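Local structure of BDI-0842-like domain-containing protein (Parabacteroides distasonis, 4JM1) at residues L25-D30 / V59-I64. The protein is of unknown function but adopts an alpha/beta fold resembling the prodomain of alpha-lytic protease. Numbering follows the deposited sequence.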
# COMPACT_ATOMS: atom_id res chain seq x y z
N LEU A 25 0.63 -5.19 -1.54
CA LEU A 25 0.97 -4.25 -0.46
C LEU A 25 -0.02 -3.10 -0.56
O LEU A 25 -0.06 -2.40 -1.57
CB LEU A 25 2.41 -3.74 -0.59
CG LEU A 25 2.83 -2.63 0.38
CD1 LEU A 25 2.63 -3.02 1.84
CD2 LEU A 25 4.31 -2.26 0.10
N VAL A 26 -0.83 -2.96 0.48
CA VAL A 26 -1.87 -1.95 0.56
C VAL A 26 -1.39 -0.82 1.48
O VAL A 26 -0.94 -1.08 2.62
CB VAL A 26 -3.19 -2.51 1.08
CG1 VAL A 26 -4.25 -1.40 1.16
CG2 VAL A 26 -3.68 -3.68 0.20
N ILE A 27 -1.42 0.40 0.94
CA ILE A 27 -0.93 1.58 1.62
C ILE A 27 -2.05 2.61 1.73
O ILE A 27 -2.62 3.02 0.71
CB ILE A 27 0.31 2.13 0.90
CG1 ILE A 27 1.43 1.04 0.89
CG2 ILE A 27 0.80 3.41 1.57
CD1 ILE A 27 2.67 1.35 0.10
N ALA A 28 -2.33 3.03 2.96
CA ALA A 28 -3.41 3.97 3.26
C ALA A 28 -2.81 5.36 3.50
O ALA A 28 -1.93 5.52 4.35
CB ALA A 28 -4.22 3.51 4.47
N ILE A 29 -3.31 6.34 2.76
CA ILE A 29 -2.87 7.73 2.83
C ILE A 29 -4.06 8.66 3.15
O ILE A 29 -5.24 8.28 3.02
CB ILE A 29 -2.20 8.20 1.50
CG1 ILE A 29 -3.19 8.14 0.33
CG2 ILE A 29 -0.96 7.36 1.21
CD1 ILE A 29 -2.75 8.95 -0.87
N ASP A 30 -3.73 9.86 3.63
CA ASP A 30 -4.75 10.87 3.86
C ASP A 30 -5.08 11.58 2.53
O ASP A 30 -4.61 12.69 2.25
CB ASP A 30 -4.29 11.87 4.93
CG ASP A 30 -5.41 12.78 5.40
OD1 ASP A 30 -6.61 12.49 5.15
OD2 ASP A 30 -5.07 13.79 6.05
N VAL A 59 1.25 -2.77 -5.60
CA VAL A 59 0.84 -1.86 -4.54
C VAL A 59 -0.54 -1.31 -4.87
O VAL A 59 -0.82 -0.95 -6.04
CB VAL A 59 1.85 -0.71 -4.37
CG1 VAL A 59 1.25 0.49 -3.58
CG2 VAL A 59 3.11 -1.28 -3.70
N LEU A 60 -1.37 -1.23 -3.83
CA LEU A 60 -2.69 -0.63 -3.89
C LEU A 60 -2.70 0.54 -2.92
O LEU A 60 -2.30 0.37 -1.76
CB LEU A 60 -3.80 -1.64 -3.54
CG LEU A 60 -3.72 -2.95 -4.33
CD1 LEU A 60 -4.71 -3.96 -3.71
CD2 LEU A 60 -3.95 -2.72 -5.84
N ILE A 61 -3.19 1.69 -3.37
CA ILE A 61 -3.41 2.85 -2.51
C ILE A 61 -4.87 2.94 -2.13
O ILE A 61 -5.74 2.78 -2.97
CB ILE A 61 -2.96 4.17 -3.17
CG1 ILE A 61 -1.53 4.04 -3.75
CG2 ILE A 61 -3.11 5.36 -2.16
CD1 ILE A 61 -0.39 3.86 -2.75
N VAL A 62 -5.12 3.12 -0.83
CA VAL A 62 -6.45 3.37 -0.32
C VAL A 62 -6.44 4.63 0.57
O VAL A 62 -5.37 5.13 0.97
CB VAL A 62 -6.96 2.13 0.52
CG1 VAL A 62 -7.07 0.86 -0.36
CG2 VAL A 62 -6.14 1.89 1.79
N ASP A 63 -7.64 5.18 0.81
CA ASP A 63 -7.80 6.35 1.69
C ASP A 63 -7.93 5.85 3.12
O ASP A 63 -8.84 5.07 3.42
CB ASP A 63 -9.01 7.16 1.25
CG ASP A 63 -9.15 8.50 1.97
OD1 ASP A 63 -8.51 8.75 3.01
OD2 ASP A 63 -9.92 9.34 1.43
N ILE A 64 -7.05 6.32 4.00
CA ILE A 64 -7.12 6.01 5.43
C ILE A 64 -8.51 6.32 6.04
O ILE A 64 -8.95 5.67 6.99
CB ILE A 64 -6.02 6.77 6.22
CG1 ILE A 64 -5.84 6.21 7.65
CG2 ILE A 64 -6.30 8.32 6.27
CD1 ILE A 64 -5.21 4.81 7.70
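V59 holds CG1 anti to its backbone N (chi1 162°) and CG2 beside that N, so its two methyls part company. CG2 lies alongside L25, 4.0 Å from L25 CB. CG1 meets I27 CD1, carried there by the extended chain of I27 (chi2 173°). V62 instead has CG1 anti to the carbonyl carbon, which leaves CG2 in the crowded position between N and carbonyl carbon and lays that methyl 3.7 Å from A28 CB; the same methyl lies 3.8 Å from V26 CG1, the two valines crossing at about a right angle. I64, with CG1 anti to N, swings CD1 to the small side chain of A28, 3.6 Å from A28 CB. Strands 24-29 and 58-63 run parallel, the axes of 25-29 and 59-63 crossing at -31°, at the centre of a mixed four-stranded sheet, joined through helix 38-50 in a beta-alpha-beta crossover. That helix packs on the face of I27, V59 and I61, where F44, L45 and A41 meet them. An alanine at V59 would lose both methyls and would probably loosen the packing against L25, I27 and the helix. Five nearly straight backbone bonds lace the strands, from L60 N to L25 O (2.9 Å) through to I64 N and I29 O (2.8 Å), where the donor sits above the carbonyl plane. The CA-H groups of V59 and I61 also point at L25 O and I27 O. Beyond the strand ends, K65 forms salt bridges with both D30 OD1 and D63 OD1, which would probably offset the repulsion expected between these carboxylates, their OD1 atoms 4.7 Å apart.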